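Local coordinates for dual function macrocyclase-peptidase POPB (Galerina marginata, PDB 5N4B), which cleaves peptide bonds after proline and macrocyclises peptide precursors in the biosynthesis of the highly toxic amanitin family, working as a serine peptidase of the prolyl oligopeptidase family, at residues I172-S176 and D191-S195; V198-S204 and Y217-R223; D458-V464 and M476-K482; V381-I385 and F402-A406. The protein carries 1 engineered substitution. All coordinates share one frame; numbering follows the deposited sequence.

Contact 1: residues I172-S176 and D191-S195; sequences IYVRS and DGRLS
The guanidinium of R193 sets one face against the rim of the Y173 ring: CE1 of Y173 sits 3.6 Å above the middle of that plane, while NH1 of R193 meets CD1 at the ring's edge. Their planes are 51° apart, so the arginine leans on the tyrosine without stacking. R175 uses its guanidinium differently, turning an edge to D191 and taking CA of R193 over one face. It grips end-on: NH1 reaches D191 OD1 on the syn lone pair at 2.7 Å, a salt bridge, and NH2 gives a bond of 2.8 Å to D191 O, arriving from above that carbonyl's plane. A chi1 of 69° and a bend at chi3 bring the R175 guanidinium edge-on to D191. R193 N reaches the same OD1 (2.9 Å) on the anti side, tilted out of the carboxylate plane, making an Asx turn. The loop then runs beside strand 170-176, in line with strand 198-201, the last of this propeller blade. L194 N bonds V174 O at 2.9 Å, and L194 CD1 meets V174 CG1 at 4.1 Å. Two waters fill in the pairing: one accepts from V174 N and lies close to L194 O, the other joins S176 N to G192 O. R193 NH1 also holds L194 O, and Y173 OH bonds E197. Since R175 is buried and its NE and NH1 have further partners in S179 O and Y160 OH, the chemistry is consistent with a charged arginine neutralised by D191, an ion pair that fixes the turn on the strand.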
# COMPACT_ATOMS: atom_id res chain seq x y z
N ILE A 172 10.15 -18.06 4.49
CA ILE A 172 8.89 -18.66 4.90
C ILE A 172 9.21 -19.86 5.77
O ILE A 172 10.02 -20.73 5.41
CB ILE A 172 8.02 -19.09 3.72
CG1 ILE A 172 7.73 -17.90 2.79
CG2 ILE A 172 6.72 -19.67 4.26
CD1 ILE A 172 7.07 -18.35 1.47
N TYR A 173 8.57 -19.89 6.94
CA TYR A 173 8.60 -20.97 7.90
C TYR A 173 7.21 -21.58 8.01
O TYR A 173 6.22 -20.99 7.56
CB TYR A 173 9.09 -20.49 9.30
CG TYR A 173 10.47 -19.93 9.25
CD1 TYR A 173 11.57 -20.77 9.29
CD2 TYR A 173 10.69 -18.57 9.09
CE1 TYR A 173 12.83 -20.25 9.23
CE2 TYR A 173 11.96 -18.05 9.02
CZ TYR A 173 13.03 -18.91 9.09
OH TYR A 173 14.32 -18.39 8.98
N VAL A 174 7.15 -22.80 8.56
CA VAL A 174 5.90 -23.52 8.70
C VAL A 174 5.85 -24.12 10.09
O VAL A 174 6.83 -24.74 10.56
CB VAL A 174 5.74 -24.64 7.66
CG1 VAL A 174 4.35 -25.34 7.78
CG2 VAL A 174 5.99 -24.11 6.25
N ARG A 175 4.70 -23.99 10.72
CA ARG A 175 4.48 -24.62 12.02
C ARG A 175 3.08 -25.20 12.11
O ARG A 175 2.14 -24.76 11.45
CB ARG A 175 4.71 -23.67 13.22
CG ARG A 175 3.65 -22.57 13.30
CD ARG A 175 4.03 -21.43 14.22
NE ARG A 175 4.40 -21.89 15.54
CZ ARG A 175 5.63 -21.92 16.03
NH1 ARG A 175 6.69 -21.49 15.37
NH2 ARG A 175 5.81 -22.43 17.22
N SER A 176 2.94 -26.24 12.93
CA SER A 176 1.64 -26.80 13.23
C SER A 176 0.77 -25.76 13.92
O SER A 176 1.23 -25.00 14.78
CB SER A 176 1.82 -27.99 14.19
OG SER A 176 0.52 -28.40 14.62
N ASP A 191 11.34 -23.71 19.61
CA ASP A 191 10.40 -22.90 18.84
C ASP A 191 9.09 -23.64 18.54
O ASP A 191 8.00 -23.12 18.78
CB ASP A 191 11.11 -22.38 17.60
CG ASP A 191 10.17 -21.67 16.62
OD1 ASP A 191 9.09 -22.22 16.30
OD2 ASP A 191 10.52 -20.55 16.22
N GLY A 192 9.18 -24.88 18.04
CA GLY A 192 8.02 -25.65 17.66
C GLY A 192 7.83 -25.76 16.16
O GLY A 192 7.17 -26.70 15.70
N ARG A 193 8.48 -24.90 15.39
CA ARG A 193 8.26 -24.97 13.96
C ARG A 193 8.94 -26.20 13.36
O ARG A 193 9.82 -26.82 13.95
CB ARG A 193 8.83 -23.73 13.28
CG ARG A 193 10.35 -23.59 13.38
CD ARG A 193 10.84 -22.46 12.48
NE ARG A 193 12.29 -22.19 12.58
CZ ARG A 193 13.24 -22.75 11.84
NH1 ARG A 193 12.96 -23.70 10.93
NH2 ARG A 193 14.50 -22.36 12.01
N LEU A 194 8.53 -26.55 12.15
CA LEU A 194 9.24 -27.54 11.35
C LEU A 194 10.58 -27.00 10.87
O LEU A 194 10.83 -25.80 10.91
CB LEU A 194 8.39 -27.84 10.11
CG LEU A 194 6.99 -28.35 10.32
CD1 LEU A 194 6.37 -28.69 8.96
CD2 LEU A 194 6.99 -29.58 11.19
N SER A 195 11.49 -27.90 10.41
CA SER A 195 12.79 -27.41 9.96
C SER A 195 12.72 -26.72 8.60
O SER A 195 13.72 -26.13 8.18
CB SER A 195 13.80 -28.55 9.89
OG SER A 195 13.31 -29.49 8.98
O HOH W 1 9.65 -23.86 9.40
O HOH W 2 5.31 -27.28 13.95

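Contact 2: residues V198-S204 and Y217-R223; sequences VKWFKFS and YQRYPAR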
# COMPACT_ATOMS: atom_id res chain seq x y z
N VAL A 198 12.16 -21.68 3.75
CA VAL A 198 11.97 -21.36 2.35
C VAL A 198 12.47 -19.93 2.10
O VAL A 198 11.76 -18.95 2.37
CB VAL A 198 10.50 -21.56 1.97
CG1 VAL A 198 10.25 -21.19 0.54
CG2 VAL A 198 10.08 -23.00 2.23
N LYS A 199 13.70 -19.80 1.64
CA LYS A 199 14.38 -18.52 1.50
C LYS A 199 14.08 -17.88 0.15
O LYS A 199 13.57 -18.50 -0.81
CB LYS A 199 15.89 -18.73 1.64
CG LYS A 199 16.26 -19.13 3.08
CD LYS A 199 17.76 -19.36 3.24
CE LYS A 199 18.57 -18.08 3.00
NZ LYS A 199 18.40 -16.98 4.00
N TRP A 200 14.40 -16.59 0.07
CA TRP A 200 14.44 -15.82 -1.17
C TRP A 200 13.06 -15.45 -1.69
O TRP A 200 12.88 -15.15 -2.85
CB TRP A 200 15.29 -16.52 -2.26
CG TRP A 200 16.64 -16.90 -1.73
CD1 TRP A 200 17.09 -18.15 -1.44
CD2 TRP A 200 17.69 -16.01 -1.37
NE1 TRP A 200 18.34 -18.10 -0.93
CE2 TRP A 200 18.74 -16.80 -0.86
CE3 TRP A 200 17.84 -14.63 -1.43
CZ2 TRP A 200 19.95 -16.24 -0.44
CZ3 TRP A 200 19.03 -14.08 -0.98
CH2 TRP A 200 20.07 -14.89 -0.50
N PHE A 201 12.08 -15.41 -0.78
CA PHE A 201 10.69 -15.14 -1.11
C PHE A 201 10.46 -13.64 -1.22
O PHE A 201 10.84 -12.85 -0.34
CB PHE A 201 9.82 -15.73 0.01
CG PHE A 201 8.35 -15.30 -0.01
CD1 PHE A 201 7.57 -15.52 -1.10
CD2 PHE A 201 7.77 -14.72 1.10
CE1 PHE A 201 6.23 -15.12 -1.11
CE2 PHE A 201 6.44 -14.36 1.11
CZ PHE A 201 5.67 -14.57 0.01
N LYS A 202 9.78 -13.23 -2.29
CA LYS A 202 9.47 -11.82 -2.47
C LYS A 202 8.42 -11.65 -3.57
O LYS A 202 8.43 -12.39 -4.56
CB LYS A 202 10.74 -11.05 -2.87
CG LYS A 202 10.75 -9.55 -2.63
CD LYS A 202 12.10 -8.96 -2.99
CE LYS A 202 12.20 -7.55 -2.51
NZ LYS A 202 13.60 -7.01 -2.68
N PHE A 203 7.55 -10.66 -3.39
CA PHE A 203 6.63 -10.15 -4.42
C PHE A 203 5.56 -11.14 -4.87
O PHE A 203 5.07 -11.05 -6.00
CB PHE A 203 7.37 -9.56 -5.63
CG PHE A 203 8.25 -8.37 -5.33
CD1 PHE A 203 7.82 -7.37 -4.50
CD2 PHE A 203 9.50 -8.26 -5.90
CE1 PHE A 203 8.65 -6.27 -4.26
CE2 PHE A 203 10.32 -7.16 -5.67
CZ PHE A 203 9.87 -6.18 -4.82
N SER A 204 5.14 -12.06 -4.02
CA SER A 204 3.92 -12.82 -4.28
C SER A 204 3.22 -13.13 -2.97
O SER A 204 3.73 -12.84 -1.89
CB SER A 204 4.18 -14.12 -5.08
OG SER A 204 4.60 -15.22 -4.25
N TYR A 217 4.89 -20.17 -3.98
CA TYR A 217 5.53 -18.92 -3.58
C TYR A 217 6.53 -18.51 -4.65
O TYR A 217 7.12 -19.36 -5.32
CB TYR A 217 6.23 -19.10 -2.23
CG TYR A 217 7.46 -19.96 -2.31
CD1 TYR A 217 7.38 -21.36 -2.38
CD2 TYR A 217 8.69 -19.38 -2.42
CE1 TYR A 217 8.51 -22.12 -2.52
CE2 TYR A 217 9.83 -20.14 -2.58
CZ TYR A 217 9.74 -21.51 -2.65
OH TYR A 217 10.90 -22.28 -2.83
N GLN A 218 6.72 -17.20 -4.80
CA GLN A 218 7.69 -16.66 -5.74
C GLN A 218 9.03 -16.47 -5.03
O GLN A 218 9.10 -15.89 -3.94
CB GLN A 218 7.23 -15.35 -6.33
CG GLN A 218 8.27 -14.78 -7.30
CD GLN A 218 7.69 -13.65 -8.08
OE1 GLN A 218 7.42 -13.79 -9.26
NE2 GLN A 218 7.41 -12.53 -7.42
N ARG A 219 10.08 -16.93 -5.66
CA ARG A 219 11.40 -16.65 -5.12
C ARG A 219 12.38 -16.23 -6.20
O ARG A 219 12.12 -16.29 -7.40
CB ARG A 219 11.97 -17.81 -4.36
CG ARG A 219 12.08 -19.00 -5.26
CD ARG A 219 13.14 -19.93 -4.82
NE ARG A 219 14.48 -19.36 -4.86
CZ ARG A 219 15.55 -20.06 -4.54
NH1 ARG A 219 15.42 -21.33 -4.15
NH2 ARG A 219 16.73 -19.47 -4.60
N TYR A 220 13.49 -15.75 -5.74
CA TYR A 220 14.55 -15.22 -6.57
C TYR A 220 15.81 -16.04 -6.43
O TYR A 220 15.93 -16.85 -5.51
CB TYR A 220 14.79 -13.77 -6.19
CG TYR A 220 13.68 -12.90 -6.73
CD1 TYR A 220 13.77 -12.35 -8.00
CD2 TYR A 220 12.51 -12.70 -6.01
CE1 TYR A 220 12.76 -11.56 -8.52
CE2 TYR A 220 11.50 -11.92 -6.54
CZ TYR A 220 11.64 -11.37 -7.79
OH TYR A 220 10.58 -10.59 -8.29
N PRO A 221 16.79 -15.86 -7.33
CA PRO A 221 18.03 -16.62 -7.20
C PRO A 221 18.72 -16.28 -5.90
O PRO A 221 18.70 -15.12 -5.45
CB PRO A 221 18.85 -16.16 -8.40
CG PRO A 221 17.79 -15.75 -9.43
CD PRO A 221 16.70 -15.12 -8.60
N ALA A 222 19.34 -17.31 -5.31
CA ALA A 222 20.15 -17.08 -4.12
C ALA A 222 21.34 -16.22 -4.52
O ALA A 222 21.83 -16.33 -5.64
CB ALA A 222 20.64 -18.42 -3.55
N ARG A 223 21.73 -15.33 -3.63
CA ARG A 223 22.85 -14.45 -3.89
C ARG A 223 23.74 -14.47 -2.65
O ARG A 223 23.26 -14.27 -1.53
CB ARG A 223 22.35 -13.02 -4.21
CG ARG A 223 21.53 -12.98 -5.54
CD ARG A 223 21.03 -11.58 -5.90
NE ARG A 223 20.14 -11.53 -7.08
CZ ARG A 223 18.81 -11.67 -7.05
NH1 ARG A 223 18.19 -11.92 -5.90
NH2 ARG A 223 18.08 -11.58 -8.18
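W200 lays one face of its indole over the chain at A222, whose CA stands 3.5 Å above the ring plane in a CH-pi contact, with R223 N over the same face nearer the rim. The guanidinium of R219 runs nearly parallel to the indole, the planes 21° apart, and W200 CD1 lies over its face, 3.4 Å from R219 NH2. That guanidinium is held side-on by its own neighbour, for NE and NH2 both donate to Y220 O. At the other end, V198 CG1 presses on the face of Y217, a tight 3.2 Å from CZ; the Y217 hydroxyl is held by D249 and Q246. Between these lies a join of two propeller blades. W200 and F201 both face S170 in a G1 beta bulge, where the chain turns out of the sheet of strand 170-176, and F201 makes a single bridge to R219 of the next blade. Beyond the corner, K202 N bonds Q218 O, and Y220 N bonds W200 O. Extended from CB to its amide, Q218 sends NE2 back to K202 O at 3.0 Å, on a lone pair and almost straight (171°), while OE1 takes Y263 N. S204 OG accepts from Q218 N, also 3.0 Å. F203 puts CD2 3.5 Å from Y220 OH at the ring's edge, and its ring meets that of H699 in the charge relay system. K202, with D168 O and D232 at its NZ, brings its side chain within about 4 Å of H699's.

Contact 3: residues D458-V464 and M476-K482; sequences DFESTQV and MFIVRHK
M476 begins the second strand paired with V464, its N donating to V464 O (2.8 Å) and its O accepting from V464 N. At F477, a non-hydrogen-bonded pair, the amide of Q463 lies nearly parallel to the ring, 17° apart, with NE2 3.6 Å from CE1; that NE2 donates a hydrogen bond to N380 O. I478 bonds T462 both ways and meets V464 CG2 with its CD1, at 3.7 Å. A water links I478 O, T462 OG1 and E460 OE2. V479 sets CG2 against S461 CB. R480, extended from CG to NE, lies alongside E460 in a side-on salt bridge, giving NE (2.9 Å) and NH2 (3.1 Å) to the one oxygen OE2, both from the same face of the carboxylate; its NH1 goes to T484 O. H481 turns its edge to the face of F459, T-shaped, centroids 5.2 Å apart. K482 N closes the ladder on D458 O. This antiparallel hairpin lies at one edge of the eight-stranded alpha/beta-hydrolase sheet, with strand 459-467 outermost. Its second strand pairs with strand 522-526; helix 510-519 packs on F459, V479 and H481, and helix 548-563 on V464 and M476 from the opposite face.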
# COMPACT_ATOMS: atom_id res chain seq x y z
N ASP A 458 -17.54 13.61 16.23
CA ASP A 458 -17.18 15.02 16.18
C ASP A 458 -16.64 15.46 14.81
O ASP A 458 -16.34 16.65 14.64
CB ASP A 458 -16.11 15.37 17.22
CG ASP A 458 -16.58 15.29 18.64
OD1 ASP A 458 -17.79 15.31 18.88
OD2 ASP A 458 -15.71 15.23 19.57
N PHE A 459 -16.48 14.52 13.89
CA PHE A 459 -15.83 14.79 12.62
C PHE A 459 -16.78 14.48 11.48
O PHE A 459 -17.53 13.51 11.52
CB PHE A 459 -14.54 13.98 12.50
CG PHE A 459 -13.54 14.29 13.61
CD1 PHE A 459 -13.63 13.62 14.83
CD2 PHE A 459 -12.57 15.29 13.48
CE1 PHE A 459 -12.75 13.88 15.87
CE2 PHE A 459 -11.68 15.55 14.52
CZ PHE A 459 -11.77 14.86 15.70
N GLU A 460 -16.66 15.28 10.45
CA GLU A 460 -17.48 15.18 9.25
C GLU A 460 -16.58 15.06 8.03
O GLU A 460 -15.57 15.76 7.91
CB GLU A 460 -18.31 16.45 9.05
CG GLU A 460 -19.14 16.52 7.80
CD GLU A 460 -19.53 17.92 7.46
OE1 GLU A 460 -20.76 18.18 7.51
OE2 GLU A 460 -18.66 18.75 7.04
N SER A 461 -16.97 14.19 7.12
CA SER A 461 -16.36 14.16 5.81
C SER A 461 -17.42 14.45 4.77
O SER A 461 -18.57 13.98 4.87
CB SER A 461 -15.64 12.87 5.49
OG SER A 461 -16.55 11.82 5.32
N THR A 462 -17.03 15.21 3.78
CA THR A 462 -17.89 15.52 2.63
C THR A 462 -17.04 15.38 1.38
O THR A 462 -15.81 15.30 1.45
CB THR A 462 -18.47 16.92 2.63
OG1 THR A 462 -17.40 17.89 2.66
CG2 THR A 462 -19.40 17.12 3.85
N GLN A 463 -17.68 15.33 0.24
CA GLN A 463 -17.01 15.27 -1.04
C GLN A 463 -17.46 16.47 -1.87
O GLN A 463 -18.67 16.71 -2.02
CB GLN A 463 -17.34 13.95 -1.74
CG GLN A 463 -16.60 13.74 -3.05
CD GLN A 463 -16.94 12.37 -3.59
OE1 GLN A 463 -18.10 12.07 -3.88
NE2 GLN A 463 -15.94 11.55 -3.72
N VAL A 464 -16.49 17.20 -2.36
CA VAL A 464 -16.73 18.36 -3.22
C VAL A 464 -16.06 18.11 -4.57
O VAL A 464 -15.24 17.20 -4.73
CB VAL A 464 -16.22 19.66 -2.58
CG1 VAL A 464 -16.90 19.88 -1.27
CG2 VAL A 464 -14.73 19.66 -2.41
N MET A 476 -13.08 15.53 -4.39
CA MET A 476 -12.13 15.67 -3.30
C MET A 476 -12.87 15.47 -1.98
O MET A 476 -13.87 16.15 -1.72
CB MET A 476 -11.50 17.05 -3.30
CG MET A 476 -10.56 17.32 -2.13
SD MET A 476 -9.39 18.69 -2.41
CE MET A 476 -10.45 20.01 -2.96
N PHE A 477 -12.33 14.63 -1.11
CA PHE A 477 -12.85 14.52 0.25
C PHE A 477 -12.29 15.64 1.12
O PHE A 477 -11.11 15.98 1.02
CB PHE A 477 -12.44 13.20 0.88
CG PHE A 477 -13.01 11.99 0.21
CD1 PHE A 477 -14.38 11.75 0.22
CD2 PHE A 477 -12.18 11.07 -0.40
CE1 PHE A 477 -14.89 10.59 -0.37
CE2 PHE A 477 -12.72 9.88 -0.97
CZ PHE A 477 -14.05 9.67 -0.95
N ILE A 478 -13.16 16.23 1.94
CA ILE A 478 -12.76 17.24 2.92
C ILE A 478 -13.23 16.74 4.28
O ILE A 478 -14.42 16.48 4.47
CB ILE A 478 -13.34 18.63 2.60
CG1 ILE A 478 -12.76 19.10 1.26
CG2 ILE A 478 -12.97 19.58 3.68
CD1 ILE A 478 -13.19 20.53 0.80
N VAL A 479 -12.30 16.64 5.23
CA VAL A 479 -12.58 16.18 6.58
C VAL A 479 -12.32 17.33 7.55
O VAL A 479 -11.30 18.02 7.44
CB VAL A 479 -11.72 14.96 6.97
CG1 VAL A 479 -12.16 14.43 8.32
CG2 VAL A 479 -11.82 13.89 5.90
N ARG A 480 -13.23 17.49 8.52
CA ARG A 480 -13.07 18.54 9.53
C ARG A 480 -13.65 18.09 10.87
O ARG A 480 -14.54 17.24 10.93
CB ARG A 480 -13.74 19.84 9.10
CG ARG A 480 -15.26 19.74 8.93
CD ARG A 480 -15.94 21.07 8.85
NE ARG A 480 -17.29 20.90 8.35
CZ ARG A 480 -18.07 21.93 8.06
NH1 ARG A 480 -17.65 23.17 8.29
NH2 ARG A 480 -19.26 21.72 7.55
N HIS A 481 -13.09 18.64 11.92
CA HIS A 481 -13.83 18.66 13.18
C HIS A 481 -15.03 19.59 12.96
O HIS A 481 -14.90 20.64 12.34
CB HIS A 481 -12.95 19.19 14.30
CG HIS A 481 -13.58 19.12 15.65
ND1 HIS A 481 -14.33 20.18 16.14
CD2 HIS A 481 -13.60 18.17 16.60
CE1 HIS A 481 -14.79 19.86 17.34
NE2 HIS A 481 -14.37 18.64 17.64
N LYS A 482 -16.19 19.20 13.48
CA LYS A 482 -17.43 19.90 13.10
C LYS A 482 -17.51 21.32 13.64
O LYS A 482 -18.39 22.07 13.17
CB LYS A 482 -18.66 19.05 13.44
CG LYS A 482 -18.81 17.80 12.65
CD LYS A 482 -19.95 16.92 13.24
CE LYS A 482 -20.17 15.67 12.49
NZ LYS A 482 -21.29 14.96 13.18
O HOH W 3 -15.29 17.81 20.28
O HOH W 4 -19.99 12.55 11.82
O HOH W 5 -16.43 18.39 5.29

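Contact 4: residues V381-I385 and F402-A406; sequences VKDEI and FVGAA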
# COMPACT_ATOMS: atom_id res chain seq x y z
N VAL A 381 -15.77 7.06 -5.41
CA VAL A 381 -14.70 6.78 -4.47
C VAL A 381 -15.22 6.32 -3.12
O VAL A 381 -14.48 6.35 -2.11
CB VAL A 381 -13.72 7.97 -4.34
CG1 VAL A 381 -12.33 7.45 -3.90
CG2 VAL A 381 -13.60 8.75 -5.62
N LYS A 382 -16.44 5.81 -3.09
CA LYS A 382 -17.05 5.32 -1.86
C LYS A 382 -17.61 3.92 -2.16
O LYS A 382 -18.25 3.69 -3.19
CB LYS A 382 -18.18 6.26 -1.44
CG LYS A 382 -17.63 7.67 -1.01
CD LYS A 382 -18.68 8.75 -0.88
CE LYS A 382 -19.13 9.27 -2.23
NZ LYS A 382 -20.22 10.20 -2.02
N ASP A 383 -17.32 2.98 -1.28
CA ASP A 383 -17.61 1.59 -1.53
C ASP A 383 -19.05 1.22 -1.17
O ASP A 383 -19.60 1.66 -0.14
CB ASP A 383 -16.63 0.71 -0.76
CG ASP A 383 -15.24 0.72 -1.37
OD1 ASP A 383 -15.04 1.14 -2.55
OD2 ASP A 383 -14.29 0.20 -0.72
N GLU A 384 -19.62 0.34 -1.99
CA GLU A 384 -20.97 -0.18 -1.85
C GLU A 384 -20.89 -1.70 -1.95
O GLU A 384 -20.17 -2.23 -2.81
CB GLU A 384 -21.87 0.36 -2.94
CG GLU A 384 -21.84 1.87 -3.05
CD GLU A 384 -22.76 2.42 -4.13
OE1 GLU A 384 -23.37 1.62 -4.89
OE2 GLU A 384 -22.90 3.65 -4.23
N ILE A 385 -21.62 -2.41 -1.10
CA ILE A 385 -21.52 -3.86 -1.01
C ILE A 385 -22.83 -4.48 -1.45
O ILE A 385 -23.89 -4.11 -0.96
CB ILE A 385 -21.16 -4.29 0.42
CG1 ILE A 385 -19.91 -3.54 0.94
CG2 ILE A 385 -20.92 -5.80 0.44
CD1 ILE A 385 -20.24 -2.51 1.96
N PHE A 402 -23.40 2.90 5.03
CA PHE A 402 -21.98 3.02 5.28
C PHE A 402 -21.34 3.91 4.23
O PHE A 402 -21.60 3.78 3.03
CB PHE A 402 -21.33 1.62 5.22
CG PHE A 402 -19.85 1.67 5.17
CD1 PHE A 402 -19.14 2.16 6.25
CD2 PHE A 402 -19.17 1.35 4.04
CE1 PHE A 402 -17.79 2.26 6.20
CE2 PHE A 402 -17.81 1.44 4.00
CZ PHE A 402 -17.12 1.89 5.10
N VAL A 403 -20.46 4.80 4.67
CA VAL A 403 -19.70 5.69 3.80
C VAL A 403 -18.21 5.51 4.08
O VAL A 403 -17.70 5.91 5.13
CB VAL A 403 -20.10 7.16 3.98
CG1 VAL A 403 -19.31 8.06 3.04
CG2 VAL A 403 -21.57 7.35 3.73
N GLY A 404 -17.50 4.89 3.15
CA GLY A 404 -16.09 4.68 3.34
C GLY A 404 -15.56 3.61 2.41
O GLY A 404 -16.03 3.47 1.27
N ALA A 405 -14.59 2.87 2.90
CA ALA A 405 -13.93 1.79 2.17
C ALA A 405 -14.28 0.46 2.81
O ALA A 405 -14.36 0.34 4.05
CB ALA A 405 -12.41 1.97 2.18
N ALA A 406 -14.50 -0.55 1.98
CA ALA A 406 -14.93 -1.87 2.44
C ALA A 406 -14.10 -2.98 1.80
O ALA A 406 -13.63 -2.85 0.67
CB ALA A 406 -16.36 -2.09 2.09
O HOH W 6 -22.01 1.71 1.20
O HOH W 7 -19.48 4.12 0.99
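D383 OD2 takes the backbone N-H of A406 at 2.8 Å, nearly straight at 168°, on its anti lone pair. The other oxygen, OD1, has K378 as a salt-bridge partner, so the carboxylate is held from two directions and probably stays ionised. CG of D383 sits beside the backbone N (chi1 -73°), which swings the acid across to the second segment, where OD2 also lies 3.3 Å from A405 CA. The same residue adds a backbone bond: D383 N donates to G404 O at 2.9 Å, almost in line with the C=O. On the carbonyl side of D383 a water joins three groups, donating to D383 O (2.7 Å) and F402 O and accepting from G404 N. A second water lies close to both D383 O and F402 O. In the seven-bladed propeller this is a blade-to-blade meeting: strand 382-388 belongs to one four-stranded sheet, and strand 405-409 is the edge strand that begins the next, pairing with strand 416-423 through A405 and S422. The F402 ring folds back over its own chain, where G404 N stands 3.5 Å above the ring plane, off toward the rim; G404, with no side chain, lets the ring lie close against the backbone here. Further along, I385 meets A406 with apolar atoms, CD1 to CB at 3.9 Å, next to L421 and I376. Near the turn into the first strand, K382 CD runs alongside V403 CG1 at 4.0 Å, and its NZ continues to Q463 OE1 in a weak hydrogen bond.

In the fold
Contacts 1, 2 and 4 belong to the propeller, contact 3 to the hydrolase domain. All four are partly buried, contact 1 lying farthest from the chain's centre and contact 4 nearest. Contacts 1 and 2 meet through the I172-V198 backbone bond of neighbouring strands 170-176 and 198-201; contact 1 is an ion-paired loop, contact 2 a more aromatic blade join that alone comes close to the charge relay. Contact 4 also joins blades, but by an aspartate and waters where contact 2 uses rings and a glutamine amide. Contact 3 differs as a regular hairpin with backbone pairing throughout. It touches contact 4 at F477, Q463, V381 and K382, where the two domains meet, about 15 Å between centres.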